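Local structure of SnoaL-like domain-containing protein (3FGY) at residues W42-T47 with L58-E63; V8-D13 with R110-T115; P72-A77 with L83-A88; F87-V92 with T98-W103. The protein is of unknown function but has the cone-shaped NTF2-like fold of the SnoaL-like family, whose members commonly bind or transform small molecules in an internal pocket. All blocks are in the same frame, centred on the assembly; numbering follows the deposited sequence. Where two conformers were deposited one is given.

Contact 1 (W42-T47 with L58-E63); sequences WPLAGT and LQKASE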
# COMPACT_ATOMS: atom_id res chain seq x y z
N TRP A 42 -13.88 -4.96 -8.56
CA TRP A 42 -14.80 -3.87 -8.36
C TRP A 42 -14.73 -3.05 -9.66
O TRP A 42 -13.85 -3.31 -10.49
CB TRP A 42 -14.46 -3.04 -7.13
CG TRP A 42 -13.14 -2.32 -7.10
CD1 TRP A 42 -11.87 -2.86 -7.18
CD2 TRP A 42 -12.96 -0.92 -6.87
NE1 TRP A 42 -10.93 -1.88 -7.03
CE2 TRP A 42 -11.57 -0.67 -6.89
CE3 TRP A 42 -13.83 0.16 -6.71
CZ2 TRP A 42 -11.04 0.60 -6.69
CZ3 TRP A 42 -13.30 1.42 -6.54
CH2 TRP A 42 -11.92 1.62 -6.49
N PRO A 43 -15.68 -2.13 -9.87
CA PRO A 43 -15.75 -1.48 -11.20
C PRO A 43 -14.49 -0.78 -11.72
O PRO A 43 -14.33 -0.68 -12.95
CB PRO A 43 -16.91 -0.49 -11.04
CG PRO A 43 -17.79 -1.13 -10.03
CD PRO A 43 -16.82 -1.74 -9.03
N LEU A 44 -13.62 -0.29 -10.83
CA LEU A 44 -12.44 0.45 -11.27
C LEU A 44 -11.20 -0.39 -11.37
O LEU A 44 -10.14 0.13 -11.80
CB LEU A 44 -12.19 1.66 -10.37
CG LEU A 44 -13.37 2.63 -10.18
CD1 LEU A 44 -12.90 3.85 -9.38
CD2 LEU A 44 -14.05 3.01 -11.51
N ALA A 45 -11.32 -1.68 -11.03
CA ALA A 45 -10.16 -2.57 -11.10
C ALA A 45 -9.65 -2.75 -12.52
O ALA A 45 -10.44 -2.81 -13.47
CB ALA A 45 -10.47 -3.94 -10.49
N GLY A 46 -8.34 -2.85 -12.65
CA GLY A 46 -7.69 -3.14 -13.90
C GLY A 46 -6.51 -2.24 -14.08
O GLY A 46 -6.20 -1.44 -13.20
N THR A 47 -5.87 -2.37 -15.23
CA THR A 47 -4.80 -1.48 -15.64
C THR A 47 -5.30 -0.54 -16.73
O THR A 47 -5.70 -0.95 -17.82
CB THR A 47 -3.56 -2.28 -16.10
OG1 THR A 47 -3.10 -3.08 -15.01
CG2 THR A 47 -2.43 -1.37 -16.56
N LEU A 58 -11.43 8.44 -14.60
CA LEU A 58 -11.89 9.56 -13.78
C LEU A 58 -13.42 9.78 -13.94
O LEU A 58 -14.15 10.02 -12.95
CB LEU A 58 -11.06 10.81 -14.08
CG LEU A 58 -9.55 10.68 -13.75
CD1 LEU A 58 -8.82 12.01 -13.85
CD2 LEU A 58 -9.29 10.06 -12.39
N GLN A 59 -13.92 9.60 -15.17
CA GLN A 59 -15.35 9.76 -15.44
C GLN A 59 -16.13 8.64 -14.75
O GLN A 59 -17.13 8.88 -14.07
CB GLN A 59 -15.63 9.77 -16.95
CG GLN A 59 -17.12 9.93 -17.32
CD GLN A 59 -17.70 11.22 -16.84
OE1 GLN A 59 -17.00 12.24 -16.77
NE2 GLN A 59 -19.00 11.20 -16.51
N LYS A 60 -15.65 7.41 -14.91
CA LYS A 60 -16.33 6.28 -14.32
C LYS A 60 -16.33 6.36 -12.78
O LYS A 60 -17.35 6.05 -12.13
CB LYS A 60 -15.68 4.99 -14.82
CG LYS A 60 -16.42 3.76 -14.43
CD LYS A 60 -15.81 2.54 -15.02
CE LYS A 60 -16.58 1.30 -14.66
NZ LYS A 60 -15.98 0.10 -15.33
N ALA A 61 -15.22 6.79 -12.20
CA ALA A 61 -15.13 6.95 -10.73
C ALA A 61 -16.19 7.97 -10.25
O ALA A 61 -16.93 7.70 -9.29
CB ALA A 61 -13.74 7.39 -10.33
N SER A 62 -16.29 9.11 -10.94
CA SER A 62 -17.27 10.16 -10.60
C SER A 62 -18.72 9.63 -10.64
O SER A 62 -19.58 10.06 -9.85
CB SER A 62 -17.10 11.33 -11.56
OG SER A 62 -17.79 11.12 -12.78
N GLU A 63 -18.96 8.71 -11.57
CA GLU A 63 -20.26 8.09 -11.74
C GLU A 63 -20.60 7.03 -10.71
O GLU A 63 -21.79 6.82 -10.44
CB GLU A 63 -20.36 7.49 -13.15
CG GLU A 63 -20.48 8.55 -14.21
CD GLU A 63 -20.40 8.03 -15.63
OE1 GLU A 63 -20.36 6.79 -15.83
OE2 GLU A 63 -20.38 8.88 -16.54

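Contact 2 (V8-D13 with R110-T115); sequences VQIVKD and RKSKVT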
# COMPACT_ATOMS: atom_id res chain seq x y z
N VAL A 8 7.62 15.54 -6.13
CA VAL A 8 6.50 15.65 -5.19
C VAL A 8 5.53 16.75 -5.67
O VAL A 8 4.31 16.58 -5.59
CB VAL A 8 6.97 15.92 -3.74
CG1 VAL A 8 5.79 16.35 -2.87
CG2 VAL A 8 7.66 14.69 -3.17
N GLN A 9 6.06 17.87 -6.16
CA GLN A 9 5.19 18.92 -6.66
C GLN A 9 4.38 18.46 -7.88
O GLN A 9 3.21 18.78 -8.00
CB GLN A 9 5.97 20.18 -7.00
CG GLN A 9 5.09 21.36 -7.34
CD GLN A 9 4.14 21.71 -6.20
OE1 GLN A 9 4.58 22.10 -5.12
NE2 GLN A 9 2.84 21.53 -6.43
N ILE A 10 5.01 17.70 -8.77
CA ILE A 10 4.31 17.10 -9.93
C ILE A 10 3.17 16.18 -9.50
O ILE A 10 2.08 16.23 -10.06
CB ILE A 10 5.27 16.29 -10.83
CG1 ILE A 10 6.22 17.23 -11.55
CG2 ILE A 10 4.50 15.45 -11.84
CD1 ILE A 10 7.46 16.54 -12.08
N VAL A 11 3.44 15.35 -8.50
CA VAL A 11 2.41 14.47 -8.00
C VAL A 11 1.29 15.29 -7.36
O VAL A 11 0.11 15.04 -7.60
CB VAL A 11 2.98 13.41 -7.04
CG1 VAL A 11 1.87 12.65 -6.36
CG2 VAL A 11 3.91 12.46 -7.81
N LYS A 12 1.65 16.30 -6.56
CA LYS A 12 0.65 17.25 -6.03
C LYS A 12 -0.14 17.97 -7.16
O LYS A 12 -1.35 18.13 -7.04
CB LYS A 12 1.33 18.25 -5.08
CG LYS A 12 1.81 17.61 -3.78
CD LYS A 12 2.49 18.61 -2.84
CE LYS A 12 2.86 17.96 -1.51
NZ LYS A 12 3.75 18.82 -0.66
N ASP A 13 0.54 18.36 -8.24
CA ASP A 13 -0.11 18.95 -9.43
C ASP A 13 -1.05 17.95 -10.13
O ASP A 13 -2.03 18.36 -10.77
CB ASP A 13 0.92 19.41 -10.47
CG ASP A 13 1.72 20.62 -10.03
OD1 ASP A 13 1.31 21.30 -9.06
OD2 ASP A 13 2.77 20.88 -10.66
N ARG A 110 8.95 10.35 -14.23
CA ARG A 110 10.09 10.46 -15.14
C ARG A 110 9.85 11.60 -16.12
O ARG A 110 8.73 11.79 -16.59
CB ARG A 110 10.26 9.17 -15.93
CG ARG A 110 10.72 8.00 -15.10
CD ARG A 110 10.69 6.72 -15.90
NE ARG A 110 11.22 5.61 -15.12
CZ ARG A 110 10.91 4.33 -15.31
NH1 ARG A 110 10.08 3.97 -16.29
NH2 ARG A 110 11.43 3.40 -14.52
N LYS A 111 10.91 12.36 -16.42
CA LYS A 111 10.80 13.48 -17.36
C LYS A 111 9.66 14.41 -16.94
O LYS A 111 8.90 14.91 -17.79
CB LYS A 111 10.58 12.96 -18.79
CG LYS A 111 11.60 11.92 -19.28
CD LYS A 111 12.73 12.55 -20.07
N SER A 112 9.50 14.60 -15.63
CA SER A 112 8.54 15.55 -15.08
C SER A 112 7.08 15.17 -15.32
O SER A 112 6.17 16.01 -15.16
CB SER A 112 8.84 16.96 -15.61
OG SER A 112 10.21 17.27 -15.42
N LYS A 113 6.85 13.89 -15.63
CA LYS A 113 5.51 13.37 -15.88
C LYS A 113 5.28 12.13 -15.01
O LYS A 113 6.18 11.30 -14.84
CB LYS A 113 5.39 12.93 -17.34
CG LYS A 113 5.63 14.02 -18.37
CD LYS A 113 4.39 14.84 -18.63
CE LYS A 113 4.60 15.77 -19.83
NZ LYS A 113 3.33 16.40 -20.30
N VAL A 114 4.07 12.00 -14.49
CA VAL A 114 3.66 10.76 -13.86
C VAL A 114 3.58 9.65 -14.90
O VAL A 114 2.87 9.78 -15.91
CB VAL A 114 2.31 10.91 -13.15
CG1 VAL A 114 1.87 9.55 -12.58
CG2 VAL A 114 2.40 11.98 -12.05
N THR A 115 4.34 8.58 -14.69
CA THR A 115 4.44 7.49 -15.66
C THR A 115 3.79 6.18 -15.22
O THR A 115 3.29 5.44 -16.07
CB THR A 115 5.92 7.22 -16.05
OG1 THR A 115 6.64 6.65 -14.94
CG2 THR A 115 6.58 8.52 -16.50

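Contact 3 (P72-A77 with L83-A88); sequences PPEFVA and LVVGFA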
# COMPACT_ATOMS: atom_id res chain seq x y z
N PRO A 72 -5.11 15.49 4.89
CA PRO A 72 -4.20 15.47 3.74
C PRO A 72 -3.28 14.24 3.72
O PRO A 72 -2.95 13.70 4.77
CB PRO A 72 -3.38 16.76 3.88
CG PRO A 72 -3.77 17.37 5.11
CD PRO A 72 -4.82 16.60 5.81
N PRO A 73 -2.92 13.79 2.54
CA PRO A 73 -2.04 12.61 2.48
C PRO A 73 -0.61 12.95 2.85
O PRO A 73 -0.23 14.15 2.95
CB PRO A 73 -2.11 12.19 1.02
CG PRO A 73 -2.41 13.42 0.28
CD PRO A 73 -3.23 14.30 1.20
N GLU A 74 0.16 11.88 3.04
CA GLU A 74 1.59 11.92 3.29
C GLU A 74 2.31 11.55 2.03
O GLU A 74 1.88 10.65 1.28
CB GLU A 74 1.94 10.91 4.40
CG GLU A 74 3.41 10.71 4.63
CD GLU A 74 3.70 9.48 5.50
OE1 GLU A 74 2.81 8.63 5.66
OE2 GLU A 74 4.86 9.38 5.98
N PHE A 75 3.40 12.27 1.76
CA PHE A 75 4.24 11.98 0.60
C PHE A 75 5.59 11.46 1.11
O PHE A 75 6.24 12.14 1.92
CB PHE A 75 4.43 13.22 -0.27
CG PHE A 75 3.17 13.71 -0.87
CD1 PHE A 75 2.31 14.51 -0.13
CD2 PHE A 75 2.79 13.33 -2.14
CE1 PHE A 75 1.12 14.93 -0.66
CE2 PHE A 75 1.60 13.76 -2.66
CZ PHE A 75 0.76 14.55 -1.93
N VAL A 76 5.98 10.29 0.62
CA VAL A 76 7.28 9.72 0.91
C VAL A 76 7.97 9.51 -0.43
O VAL A 76 7.50 8.70 -1.24
CB VAL A 76 7.18 8.40 1.67
CG1 VAL A 76 8.59 7.88 2.01
CG2 VAL A 76 6.33 8.58 2.93
N ALA A 77 9.08 10.23 -0.64
CA ALA A 77 9.72 10.34 -1.95
C ALA A 77 11.21 9.96 -1.86
O ALA A 77 11.93 10.41 -0.97
CB ALA A 77 9.58 11.80 -2.50
N LEU A 83 5.56 7.79 -3.01
CA LEU A 83 4.48 7.00 -2.46
C LEU A 83 3.60 7.94 -1.66
O LEU A 83 4.08 8.69 -0.80
CB LEU A 83 5.03 5.86 -1.63
CG LEU A 83 5.27 4.59 -2.45
CD1 LEU A 83 6.24 4.77 -3.63
CD2 LEU A 83 5.67 3.43 -1.50
N VAL A 84 2.31 7.91 -1.97
CA VAL A 84 1.32 8.75 -1.34
C VAL A 84 0.49 7.87 -0.40
O VAL A 84 -0.11 6.89 -0.85
CB VAL A 84 0.41 9.46 -2.38
CG1 VAL A 84 -0.48 10.46 -1.67
CG2 VAL A 84 1.26 10.17 -3.46
N VAL A 85 0.47 8.23 0.88
CA VAL A 85 -0.16 7.43 1.93
C VAL A 85 -1.36 8.19 2.46
O VAL A 85 -1.23 9.33 2.89
CB VAL A 85 0.82 7.15 3.09
CG1 VAL A 85 0.19 6.21 4.11
CG2 VAL A 85 2.14 6.54 2.50
N GLY A 86 -2.54 7.58 2.40
CA GLY A 86 -3.73 8.31 2.80
C GLY A 86 -4.87 7.44 3.27
O GLY A 86 -4.74 6.23 3.42
N PHE A 87 -6.00 8.11 3.49
CA PHE A 87 -7.18 7.46 4.04
C PHE A 87 -8.39 8.14 3.42
O PHE A 87 -8.41 9.36 3.24
CB PHE A 87 -7.18 7.56 5.57
CG PHE A 87 -8.45 7.07 6.22
CD1 PHE A 87 -8.64 5.73 6.50
CD2 PHE A 87 -9.44 7.97 6.54
CE1 PHE A 87 -9.84 5.30 7.10
CE2 PHE A 87 -10.61 7.55 7.12
CZ PHE A 87 -10.81 6.22 7.41
N ALA A 88 -9.36 7.33 3.02
CA ALA A 88 -10.60 7.81 2.42
C ALA A 88 -11.79 7.20 3.09
O ALA A 88 -11.72 6.07 3.60
CB ALA A 88 -10.66 7.45 0.91

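Contact 4 (F87-V92 with T98-W103); sequences FATGRV and TFEDDW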
# COMPACT_ATOMS: atom_id res chain seq x y z
N PHE A 87 -6.00 8.11 3.49
CA PHE A 87 -7.18 7.46 4.04
C PHE A 87 -8.39 8.14 3.42
O PHE A 87 -8.41 9.36 3.24
CB PHE A 87 -7.18 7.56 5.57
CG PHE A 87 -8.45 7.07 6.22
CD1 PHE A 87 -8.64 5.73 6.50
CD2 PHE A 87 -9.44 7.97 6.54
CE1 PHE A 87 -9.84 5.30 7.10
CE2 PHE A 87 -10.61 7.55 7.12
CZ PHE A 87 -10.81 6.22 7.41
N ALA A 88 -9.36 7.33 3.02
CA ALA A 88 -10.60 7.81 2.42
C ALA A 88 -11.79 7.20 3.09
O ALA A 88 -11.72 6.07 3.60
CB ALA A 88 -10.66 7.45 0.91
N THR A 89 -12.89 7.94 3.04
CA THR A 89 -14.20 7.39 3.33
C THR A 89 -15.04 7.55 2.07
O THR A 89 -14.83 8.47 1.26
CB THR A 89 -14.86 8.08 4.52
OG1 THR A 89 -15.04 9.47 4.24
CG2 THR A 89 -14.02 7.91 5.78
N GLY A 90 -15.97 6.64 1.83
CA GLY A 90 -16.76 6.72 0.64
C GLY A 90 -18.11 6.04 0.69
O GLY A 90 -18.46 5.37 1.66
N ARG A 91 -18.86 6.23 -0.39
CA ARG A 91 -20.13 5.58 -0.58
C ARG A 91 -20.29 5.21 -2.04
O ARG A 91 -19.99 5.99 -2.94
CB ARG A 91 -21.25 6.48 -0.12
CG ARG A 91 -22.62 5.81 -0.15
CD ARG A 91 -23.61 6.61 0.68
NE ARG A 91 -23.89 7.91 0.07
CZ ARG A 91 -24.65 8.88 0.61
NH1 ARG A 91 -25.26 8.73 1.79
NH2 ARG A 91 -24.82 10.02 -0.05
N VAL A 92 -20.72 3.98 -2.26
CA VAL A 92 -20.94 3.46 -3.60
C VAL A 92 -22.34 3.83 -4.03
O VAL A 92 -23.32 3.52 -3.35
CB VAL A 92 -20.73 1.92 -3.67
CG1 VAL A 92 -21.05 1.40 -5.07
CG2 VAL A 92 -19.30 1.56 -3.29
N THR A 98 -21.36 1.97 2.29
CA THR A 98 -20.27 2.86 2.70
C THR A 98 -18.96 2.06 2.93
O THR A 98 -18.99 0.85 3.14
CB THR A 98 -20.67 3.69 3.93
OG1 THR A 98 -20.85 2.83 5.08
CG2 THR A 98 -21.97 4.50 3.68
N PHE A 99 -17.81 2.74 2.91
CA PHE A 99 -16.56 2.10 3.23
C PHE A 99 -15.56 3.13 3.71
O PHE A 99 -15.74 4.33 3.54
CB PHE A 99 -15.99 1.37 2.01
CG PHE A 99 -15.68 2.28 0.85
CD1 PHE A 99 -14.43 2.87 0.73
CD2 PHE A 99 -16.65 2.55 -0.08
CE1 PHE A 99 -14.15 3.72 -0.32
CE2 PHE A 99 -16.37 3.38 -1.16
CZ PHE A 99 -15.13 3.98 -1.27
N GLU A 100 -14.50 2.59 4.33
CA GLU A 100 -13.33 3.39 4.63
C GLU A 100 -12.13 2.61 4.02
O GLU A 100 -12.21 1.38 3.79
CB GLU A 100 -13.27 3.74 6.14
CG GLU A 100 -14.63 4.35 6.61
CD GLU A 100 -14.70 5.17 7.93
OE1 GLU A 100 -13.92 4.95 8.86
OE2 GLU A 100 -15.60 6.02 8.02
N ASP A 101 -11.07 3.31 3.65
CA ASP A 101 -9.98 2.68 2.89
C ASP A 101 -8.70 3.38 3.32
O ASP A 101 -8.60 4.59 3.17
CB ASP A 101 -10.18 2.86 1.37
CG ASP A 101 -9.22 1.99 0.51
OD1 ASP A 101 -8.75 0.96 1.00
OD2 ASP A 101 -8.94 2.36 -0.66
N ASP A 102 -7.79 2.62 3.93
CA ASP A 102 -6.38 3.03 4.08
C ASP A 102 -5.65 2.61 2.81
O ASP A 102 -5.69 1.43 2.42
CB ASP A 102 -5.71 2.43 5.30
CG ASP A 102 -6.04 3.22 6.55
OD1 ASP A 102 -5.36 4.21 6.83
OD2 ASP A 102 -7.00 2.84 7.24
N TRP A 103 -5.02 3.57 2.14
CA TRP A 103 -4.44 3.32 0.85
C TRP A 103 -3.02 3.87 0.67
O TRP A 103 -2.61 4.83 1.32
CB TRP A 103 -5.35 3.89 -0.25
CG TRP A 103 -5.77 5.31 -0.04
CD1 TRP A 103 -6.95 5.76 0.51
CD2 TRP A 103 -5.03 6.51 -0.41
NE1 TRP A 103 -6.97 7.15 0.52
CE2 TRP A 103 -5.82 7.62 -0.04
CE3 TRP A 103 -3.78 6.73 -1.00
CZ2 TRP A 103 -5.40 8.95 -0.26
CZ3 TRP A 103 -3.37 8.07 -1.23
CH2 TRP A 103 -4.18 9.15 -0.85

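Contact 1 (W42-T47 with L58-E63)
Helix 50-64 of this NTF2-like fold meets the turn that leads into edge strand 46-49. The residues that reach across are Pro43 and Leu44 from the middle of a type I turn, Trp42 to Ala45, and Lys60 and Ala61 from the helix. Leu44 works with both of its methyls. With CG beside the backbone N (chi1 -53°), its forked end swings to the helix: CD1 rests on Ala61 CB at 3.8 Å, while CD2 lies against the aliphatic part of Lys60, 3.8 Å from CG. The two longer side chains run past each other in opposite directions, an apolar fork alongside a methylene chain. A small alanine suits its place because the leucine methyl can come down close to the helix backbone. Lys60 is fully extended, which carries its ammonium to the turn; NZ donates to Pro43 O at 3.0 Å, tilted 29° from the carbonyl plane. The same nitrogen forms a salt bridge with the C-terminal carboxylate, Thr135 OXT, so one lysine ties a turn carbonyl and the chain end to the helix. Within the turn, Leu44 CB lies over one face of the Trp42 indole, offset toward its rim, and Trp42 NE1 is bonded to Pro39 O. Farther out, Pro43 packs on Thr130 and Asn133 of the C-terminal segment, Leu58 leans on Trp36 of strand 34-38, and Gly46 pairs through its backbone with Ile38 of that same strand.

Contact 2 (V8-D13 with R110-T115)
Segment 8-13 of helix 5-20 brings Ile10 up against the hairpin turn between strands 98-110 and 113-120, with Ile10 CA 6.8 Å from Ser112 CA. This places the N-terminal helix of the NTF2-like fold against one face of the curved sheet. The turn, Arg110 to Lys113, is type I', the kind well suited to a two-residue hairpin loop; its two central residues, Lys111 and Ser112, both take positive phi, and Arg110 and Lys113 close it with reciprocal backbone bonds, each 3.0 Å from N to O. Ile10 makes nearly all of the contact from the helix side. Its CG1 branch lies beside the backbone N (chi1 -70°), directing CD1 to the turn, while CG2, on the other branch, faces the start of the outgoing strand and meets Val114 CG2 at 4.1 Å. Isoleucine suits this position because its two branches can serve the turn and the strand at once. The isoleucine and valine side chains slip past one another in opposite directions. Beneath them, Val114 also packs on Ile107, and Ile10 on Val109, both of strand 98-110; Val11, one residue on, turns to Val82 of strand 81-92. Serine gives the turn a short side chain, and the isoleucine lies against its backbone more closely than against its CB. CD1 of Ile10 sits 3.4 Å from Ser112 O and only 3.3 Å from Ser112 CA, closer than carbons usually pack.

Contact 3 (P72-A77 with L83-A88)
A trans first torsion (chi1 172°) and an extended chain lay Glu74 alongside Val85, whereas Phe75, its CG beside the backbone N at chi1 -64°, leans its ring toward Val84 on the other face of the sheet. Carboxylate oxygen Glu74 OE1 comes to 3.6 Å from Val85 CB, and the two side chains point the same way. On the opposite face, Val84 divides its methyls: CG2 meets Phe75 CE2 at 3.7 Å, and CG1, which also lies over a face of that ring, reaches Pro73 CB at 3.6 Å. Beta-branched valines suit such extended backbone and offer two methyls to different neighbours. The strands form the antiparallel hairpin of 65-78 and 81-92. Glu74 with Val85 and Val76 with Leu83 are its hydrogen-bonded pairs, Phe75 with Val84 the non-hydrogen-bonded pair between them. Four backbone bonds result, including Glu74 N to Val85 O at 2.9 Å and nearly straight (176°), and Leu83 N to Val76 O at 2.8 Å. Between the rungs, Val84 CA approaches Glu74 O at 3.3 Å as a CA-H...O contact.

The two faces have different neighbours. Phe75 and Val84 receive Val11 of helix 5-20, while the face of Glu74, Val76, Leu83 and Val85 meets the second subunit: Leu83 packs on Leu83 of that subunit and Val85 on its Tyr120. The aliphatic residues there imply an apolar patch in this part of the interface, and Glu74 adds a charged link beside it through a salt bridge from OE2 to Arg81 of the second subunit.

Contact 4 (F87-V92 with T98-W103)
Gly90 CA sits over a face of the Phe99 ring, 3.9 Å from its centroid and 20° off the normal, a CH-pi contact. Phe99 CG stands between its own backbone N and carbonyl carbon (chi1 62°), which folds the ring across onto the partner strand. Glycine suits the site because a beta carbon there would run into the ring. Val92 CG2 crosses the same aromatic group farther along, 4.1 Å from CE2. Phe87 turns its edge to Asp102, whose OD2 is 3.4 Å from CD1. Such an edge approach sets a carboxylate oxygen against the slightly positive ring hydrogens, which probably makes it favourable. Glu100 OE1 also lies at this edge, 3.7 Å from CZ, but in one of two modelled conformers of Glu100, which leaves that contact doubtful.

Backbone pairing holds these groups in place. The segments belong to the antiparallel hairpin of strands 81-92 and 98-110 in the curved sheet of the NTF2-like fold, with Ala88-Asp101 and Gly90-Phe99 as hydrogen-bonded pairs. Ala88 N donates to Asp101 O at 2.8 Å, and Phe99 N to Gly90 O at 3.0 Å. The small methyl of Ala88 leaves place for the Trp103 indole, whose NE1 lies 3.7 Å from its CB.

Helix 123-129 packs on Phe99 through Leu126 and Ala129. Asp101 OD1 accepts from Asp122 N. Arg91 forms a salt bridge with Glu66 of the neighbouring strand 65-78; toward the other end of the hairpin segments, Asp102 packs on Tyr120 of the second subunit.

In the fold
All four contacts involve one six-stranded mixed sheet. In chain order, contact 2 opens first at the N-terminal helix and closes last at strand 113-120; contacts 1, 3 and 4 fall between. Contacts 3 and 4, centres 14 Å apart, share Phe87 and Ala88 on strand 81-92, so strands 65-78, 81-92 and 98-110 are joined as neighbours in two successive hairpins, and both touch the second subunit. Contact 2 touches contact 3 through Val8, Val11 and Lys12, bringing helix 5-20 onto the sheet face away from the dimer partner. Contacts 2 and 4 lie farthest apart, 25 Å between centres. Contact 1, 22 Å from contact 2, joins helix 50-64 to the turn before strand 46-49, the outermost strand on the side away from 65-78, consistent with a cone whose helices enclose a pocket.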